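Local coordinates for protein manganese lipoxygenase (Gaeumannomyces graminis, PDB 5FX8) that oxidises linoleic and alpha-linolenic acids with molecular oxygen at a catalytic manganese centre, giving 11S- and 13R-hydroperoxy fatty acids, at residues R541-A554 / A606-V618. Numbering follows the deposited sequence.
Sequences RAQVGDRKQTVRDA and ALNPAVNPFFLSV. With MN (manganese (II) ion), chain I; NAG (2-acetamido-2-deoxy-beta-D-glucopyranose), chain F; NAG (2-acetamido-2-deoxy-beta-D-glucopyranose), chain B.
Thr550 and Pro613 join segments 541-554 and 606-618 in a single beta bridge. Phe614 N donates to Gln549 O at 3.0 Å, and Val551 N to Asn612 O at 3.0 Å; CA-H...O contacts from Pro613 to Gln549 O and from Thr550 to Asn612 O lie between them. A side-chain hydrogen bond adds to it: Thr550 OG1 donates to Ala610 O at 3.1 Å, from above the carbonyl plane. Just before this carbonyl, Asn608 OD1 accepts from Ala610 N in an Asx turn.

Apolar groups pack around the bridge. Val544 crosses Pro613 at about a right angle, with CG2 4.0 Å from Pro613 CB, while Val551 CB meets Pro609 CB at 3.9 Å. With chi1 at 67°, Phe614 CG sits between its backbone N and carbonyl carbon, and the ring reaches out to Gln549; CE2, at the rim, lies 3.6 Å from Gln549 CA, and Thr550 O is at the ring edge. Phe615 CD1 sits over the centre of one face of this ring, and Gln549 CB meets the Phe615 edge in plane. Val618 CG1 lies over one face of the Arg541 guanidinium.

Val618 O, a carboxyl oxygen of the C-terminus and a ligand usual in lipoxygenases, binds manganese at 1.9 Å with His290, His294, His478 and Asn482. Helix 460-481 borders segment 606-618, where His479 NE2 hydrogen-bonds to Pro613 O; Pro609 rests on helix 566-587, and Arg541 on helix 86-124.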
loop_
_atom_site.group_PDB
_atom_site.type_symbol
_atom_site.label_atom_id
_atom_site.label_comp_id
_atom_site.label_asym_id
_atom_site.label_seq_id
_atom_site.Cartn_x
_atom_site.Cartn_y
_atom_site.Cartn_z
ATOM N N ARG A 541 -4.304 -0.905 -1.920
ATOM C CA ARG A 541 -4.720 -2.304 -1.908
ATOM C C ARG A 541 -6.071 -2.382 -1.207
ATOM O O ARG A 541 -6.141 -2.571 0.003
ATOM C CB ARG A 541 -3.701 -3.202 -1.215
ATOM C CG ARG A 541 -2.506 -3.610 -2.051
ATOM C CD ARG A 541 -2.881 -4.543 -3.195
ATOM N NE ARG A 541 -1.735 -4.887 -4.027
ATOM C CZ ARG A 541 -1.185 -4.056 -4.902
ATOM N NH1 ARG A 541 -1.669 -2.845 -5.044
ATOM N NH2 ARG A 541 -0.141 -4.414 -5.610
ATOM N N ALA A 542 -7.133 -2.291 -1.982
ATOM C CA ALA A 542 -8.493 -2.314 -1.485
ATOM C C ALA A 542 -8.926 -3.662 -0.919
ATOM O O ALA A 542 -9.943 -3.718 -0.234
ATOM C CB ALA A 542 -9.431 -1.890 -2.618
ATOM N N GLN A 543 -8.207 -4.745 -1.169
ATOM C CA GLN A 543 -8.655 -6.075 -0.778
ATOM C C GLN A 543 -8.071 -6.548 0.549
ATOM O O GLN A 543 -8.382 -7.661 0.971
ATOM C CB GLN A 543 -8.309 -7.117 -1.852
ATOM C CG GLN A 543 -8.355 -6.686 -3.305
ATOM C CD GLN A 543 -7.267 -5.717 -3.634
ATOM O OE1 GLN A 543 -6.219 -5.715 -3.004
ATOM N NE2 GLN A 543 -7.537 -4.841 -4.556
ATOM N N VAL A 544 -7.226 -5.729 1.189
ATOM C CA VAL A 544 -6.523 -6.103 2.410
ATOM C C VAL A 544 -7.497 -6.631 3.456
ATOM O O VAL A 544 -7.256 -7.665 4.085
ATOM C CB VAL A 544 -5.724 -4.894 2.927
ATOM C CG1 VAL A 544 -5.198 -5.143 4.254
ATOM C CG2 VAL A 544 -4.569 -4.710 2.102
ATOM N N GLY A 545 -8.621 -5.943 3.634
ATOM C CA GLY A 545 -9.686 -6.369 4.509
ATOM C C GLY A 545 -10.187 -7.781 4.329
ATOM O O GLY A 545 -10.147 -8.560 5.283
ATOM N N ASP A 546 -10.681 -8.127 3.136
ATOM C CA ASP A 546 -11.216 -9.462 2.899
ATOM C C ASP A 546 -10.135 -10.531 2.926
ATOM O O ASP A 546 -10.429 -11.693 3.218
ATOM C CB ASP A 546 -11.947 -9.514 1.569
ATOM C CG ASP A 546 -12.944 -8.387 1.405
ATOM O OD1 ASP A 546 -14.005 -8.428 2.072
ATOM O OD2 ASP A 546 -12.675 -7.471 0.599
ATOM N N ARG A 547 -8.897 -10.165 2.642
ATOM C CA ARG A 547 -7.789 -11.099 2.689
ATOM C C ARG A 547 -7.321 -11.409 4.110
ATOM O O ARG A 547 -6.480 -12.294 4.284
ATOM C CB ARG A 547 -6.644 -10.551 1.840
ATOM C CG ARG A 547 -6.978 -10.503 0.350
ATOM C CD ARG A 547 -5.870 -9.926 -0.482
ATOM N NE ARG A 547 -6.117 -10.084 -1.914
ATOM C CZ ARG A 547 -5.412 -9.494 -2.877
ATOM N NH1 ARG A 547 -4.411 -8.682 -2.585
ATOM N NH2 ARG A 547 -5.723 -9.691 -4.131
ATOM N N LYS A 548 -7.871 -10.722 5.120
ATOM C CA LYS A 548 -7.434 -10.808 6.514
ATOM C C LYS A 548 -5.945 -10.484 6.673
ATOM O O LYS A 548 -5.229 -11.116 7.459
ATOM C CB LYS A 548 -7.782 -12.170 7.118
ATOM C CG LYS A 548 -9.215 -12.243 7.660
ATOM C CD LYS A 548 -10.255 -12.291 6.543
ATOM C CE LYS A 548 -11.663 -11.952 7.053
ATOM N NZ LYS A 548 -12.647 -11.715 5.939
ATOM N N GLN A 549 -5.495 -9.438 5.970
ATOM C CA GLN A 549 -4.097 -9.019 5.919
ATOM C C GLN A 549 -3.893 -7.590 6.424
ATOM O O GLN A 549 -2.856 -6.976 6.178
ATOM C CB GLN A 549 -3.554 -9.166 4.498
ATOM C CG GLN A 549 -3.394 -10.583 4.031
ATOM C CD GLN A 549 -3.004 -10.653 2.577
ATOM O OE1 GLN A 549 -3.365 -9.781 1.783
ATOM N NE2 GLN A 549 -2.255 -11.685 2.212
ATOM N N THR A 550 -4.873 -7.065 7.115
ATOM C CA THR A 550 -4.890 -5.806 7.825
ATOM C C THR A 550 -3.972 -5.848 9.048
ATOM O O THR A 550 -3.579 -6.916 9.516
ATOM C CB THR A 550 -6.350 -5.540 8.176
ATOM O OG1 THR A 550 -6.938 -4.770 7.143
ATOM C CG2 THR A 550 -6.536 -4.859 9.422
ATOM N N VAL A 551 -3.592 -4.661 9.539
ATOM C CA VAL A 551 -2.734 -4.546 10.715
ATOM C C VAL A 551 -3.336 -5.187 11.958
ATOM O O VAL A 551 -2.606 -5.684 12.815
ATOM C CB VAL A 551 -2.419 -3.082 11.001
ATOM C CG1 VAL A 551 -1.610 -2.958 12.289
ATOM C CG2 VAL A 551 -1.735 -2.469 9.836
ATOM N N ARG A 552 -4.651 -5.185 12.101
ATOM C CA ARG A 552 -5.225 -5.908 13.231
ATOM C C ARG A 552 -4.975 -7.416 13.176
ATOM O O ARG A 552 -4.920 -8.055 14.226
ATOM C CB ARG A 552 -6.703 -5.649 13.319
ATOM C CG ARG A 552 -7.010 -4.268 13.060
ATOM C CD ARG A 552 -8.459 -3.985 13.382
ATOM N NE ARG A 552 -8.898 -4.707 14.551
ATOM C CZ ARG A 552 -10.184 -4.866 14.881
ATOM N NH1 ARG A 552 -11.134 -4.385 14.112
ATOM N NH2 ARG A 552 -10.530 -5.519 15.971
ATOM N N ASP A 553 -4.843 -8.011 11.993
ATOM C CA ASP A 553 -4.571 -9.439 11.856
ATOM C C ASP A 553 -3.089 -9.729 11.807
ATOM O O ASP A 553 -2.708 -10.845 11.454
ATOM C CB ASP A 553 -5.222 -10.026 10.584
ATOM C CG ASP A 553 -6.636 -9.501 10.336
ATOM O OD1 ASP A 553 -7.519 -9.791 11.182
ATOM O OD2 ASP A 553 -6.874 -8.806 9.308
ATOM N N ALA A 554 -2.249 -8.749 12.131
ATOM C CA ALA A 554 -0.811 -8.925 11.938
ATOM C C ALA A 554 -0.283 -10.152 12.659
ATOM O O ALA A 554 0.554 -10.868 12.114
ATOM C CB ALA A 554 -0.040 -7.702 12.399
ATOM N N ALA A 606 -4.392 7.892 7.608
ATOM C CA ALA A 606 -3.399 7.048 6.966
ATOM C C ALA A 606 -2.886 5.966 7.879
ATOM O O ALA A 606 -2.209 5.043 7.414
ATOM C CB ALA A 606 -2.219 7.873 6.518
ATOM N N LEU A 607 -3.145 6.084 9.171
ATOM C CA LEU A 607 -2.636 5.141 10.133
ATOM C C LEU A 607 -3.724 4.257 10.684
ATOM O O LEU A 607 -3.505 3.593 11.695
ATOM C CB LEU A 607 -1.936 5.890 11.253
ATOM C CG LEU A 607 -0.490 6.203 10.966
ATOM C CD1 LEU A 607 -0.028 7.073 12.055
ATOM C CD2 LEU A 607 0.272 4.896 10.924
ATOM N N ASN A 608 -4.898 4.251 10.056
ATOM C CA ASN A 608 -6.007 3.373 10.397
ATOM C C ASN A 608 -5.563 1.925 10.286
ATOM O O ASN A 608 -5.284 1.454 9.179
ATOM C CB ASN A 608 -7.203 3.634 9.479
ATOM C CG ASN A 608 -8.472 2.903 9.924
ATOM O OD1 ASN A 608 -8.422 1.905 10.633
ATOM N ND2 ASN A 608 -9.611 3.420 9.518
ATOM N N PRO A 609 -5.499 1.183 11.401
ATOM C CA PRO A 609 -5.059 -0.213 11.329
ATOM C C PRO A 609 -6.071 -1.134 10.698
ATOM O O PRO A 609 -5.726 -2.259 10.377
ATOM C CB PRO A 609 -4.810 -0.575 12.792
ATOM C CG PRO A 609 -5.640 0.319 13.543
ATOM C CD PRO A 609 -5.808 1.573 12.782
ATOM N N ALA A 610 -7.306 -0.708 10.508
ATOM C CA ALA A 610 -8.272 -1.557 9.839
ATOM C C ALA A 610 -8.156 -1.485 8.337
ATOM O O ALA A 610 -8.737 -2.323 7.646
ATOM C CB ALA A 610 -9.686 -1.182 10.239
ATOM N N VAL A 611 -7.418 -0.510 7.827
ATOM C CA VAL A 611 -7.309 -0.266 6.404
ATOM C C VAL A 611 -5.947 -0.674 5.882
ATOM O O VAL A 611 -5.821 -1.149 4.758
ATOM C CB VAL A 611 -7.593 1.226 6.112
ATOM C CG1 VAL A 611 -7.410 1.529 4.644
ATOM C CG2 VAL A 611 -9.000 1.588 6.593
ATOM N N ASN A 612 -4.952 -0.511 6.666
ATOM C CA ASN A 612 -3.610 -0.777 6.206
ATOM C C ASN A 612 -3.271 -2.258 6.290
ATOM O O ASN A 612 -3.790 -2.968 7.131
ATOM C CB ASN A 612 -2.642 0.042 7.024
ATOM C CG ASN A 612 -2.710 1.477 6.651
ATOM O OD1 ASN A 612 -2.919 1.775 5.477
ATOM N ND2 ASN A 612 -2.548 2.379 7.604
ATOM N N PRO A 613 -2.409 -2.749 5.425
ATOM C CA PRO A 613 -1.879 -4.091 5.611
ATOM C C PRO A 613 -0.833 -4.104 6.704
ATOM O O PRO A 613 -0.243 -3.083 7.038
ATOM C CB PRO A 613 -1.245 -4.400 4.252
ATOM C CG PRO A 613 -0.842 -3.147 3.766
ATOM C CD PRO A 613 -1.840 -2.126 4.222
ATOM N N PHE A 614 -0.555 -5.309 7.206
ATOM C CA PHE A 614 0.454 -5.486 8.246
ATOM C C PHE A 614 1.860 -5.638 7.687
ATOM O O PHE A 614 2.802 -5.797 8.462
ATOM C CB PHE A 614 0.117 -6.694 9.139
ATOM C CG PHE A 614 0.207 -8.021 8.441
ATOM C CD1 PHE A 614 1.425 -8.643 8.248
ATOM C CD2 PHE A 614 -0.926 -8.642 7.979
ATOM C CE1 PHE A 614 1.502 -9.831 7.584
ATOM C CE2 PHE A 614 -0.853 -9.827 7.318
ATOM C CZ PHE A 614 0.369 -10.424 7.121
ATOM N N PHE A 615 2.029 -5.619 6.376
ATOM C CA PHE A 615 3.311 -5.876 5.744
ATOM C C PHE A 615 3.554 -4.796 4.711
ATOM O O PHE A 615 2.674 -3.978 4.433
ATOM C CB PHE A 615 3.345 -7.273 5.105
ATOM C CG PHE A 615 2.282 -7.490 4.061
ATOM C CD1 PHE A 615 0.957 -7.741 4.427
ATOM C CD2 PHE A 615 2.601 -7.442 2.702
ATOM C CE1 PHE A 615 -0.032 -7.930 3.453
ATOM C CE2 PHE A 615 1.620 -7.644 1.724
ATOM C CZ PHE A 615 0.314 -7.881 2.091
ATOM N N LEU A 616 4.761 -4.797 4.151
ATOM C CA LEU A 616 5.189 -3.830 3.132
ATOM C C LEU A 616 4.679 -4.296 1.767
ATOM O O LEU A 616 5.369 -4.986 1.027
ATOM C CB LEU A 616 6.708 -3.678 3.148
ATOM C CG LEU A 616 7.443 -3.236 4.433
ATOM C CD1 LEU A 616 8.915 -3.596 4.391
ATOM C CD2 LEU A 616 7.316 -1.763 4.736
ATOM N N SER A 617 3.455 -3.904 1.418
ATOM C CA SER A 617 2.766 -4.512 0.296
ATOM C C SER A 617 3.079 -3.866 -1.056
ATOM O O SER A 617 2.888 -4.517 -2.087
ATOM C CB SER A 617 1.256 -4.527 0.545
ATOM O OG SER A 617 0.665 -3.279 0.324
ATOM N N VAL A 618 3.585 -2.637 -1.090
ATOM C CA VAL A 618 3.997 -2.024 -2.350
ATOM C C VAL A 618 5.284 -1.215 -2.234
ATOM O O VAL A 618 5.544 -0.551 -1.209
ATOM C CB VAL A 618 2.869 -1.151 -2.921
ATOM C CG1 VAL A 618 1.735 -2.014 -3.420
ATOM C CG2 VAL A 618 2.358 -0.180 -1.873
HETATM MN MN MN I . 6.428 1.051 -0.578
HETATM C C1 NAG F . -11.177 -7.991 -6.024
HETATM C C2 NAG F . -11.982 -9.277 -5.931
HETATM C C3 NAG F . -13.370 -8.991 -5.388
HETATM C C4 NAG F . -13.263 -8.260 -4.058
HETATM C C5 NAG F . -12.409 -7.007 -4.211
HETATM C C6 NAG F . -12.147 -6.317 -2.896
HETATM C C7 NAG F . -11.457 -11.072 -7.507
HETATM C C8 NAG F . -11.620 -11.578 -8.907
HETATM N N2 NAG F . -12.064 -9.918 -7.230
HETATM O O3 NAG F . -14.051 -10.231 -5.234
HETATM O O4 NAG F . -14.549 -7.893 -3.577
HETATM O O5 NAG F . -11.125 -7.358 -4.745
HETATM O O6 NAG F . -11.562 -7.214 -1.961
HETATM O O7 NAG F . -10.809 -11.682 -6.667
HETATM C C1 NAG B . -14.785 -8.582 -2.327
HETATM C C2 NAG B . -16.018 -7.949 -1.680
HETATM C C3 NAG B . -16.406 -8.688 -0.409
HETATM C C4 NAG B . -16.518 -10.185 -0.652
HETATM C C5 NAG B . -15.238 -10.699 -1.302
HETATM C C6 NAG B . -15.318 -12.154 -1.678
HETATM C C7 NAG B . -16.146 -5.543 -2.150
HETATM C C8 NAG B . -15.791 -4.177 -1.658
HETATM N N2 NAG B . -15.760 -6.555 -1.374
HETATM O O3 NAG B . -17.651 -8.158 0.030
HETATM O O4 NAG B . -16.758 -10.857 0.581
HETATM O O5 NAG B . -15.003 -9.980 -2.519
HETATM O O6 NAG B . -16.561 -12.698 -1.262
HETATM O O7 NAG B . -16.754 -5.724 -3.197
HETATM O O HOH W 1 7.116 1.281 -2.898
#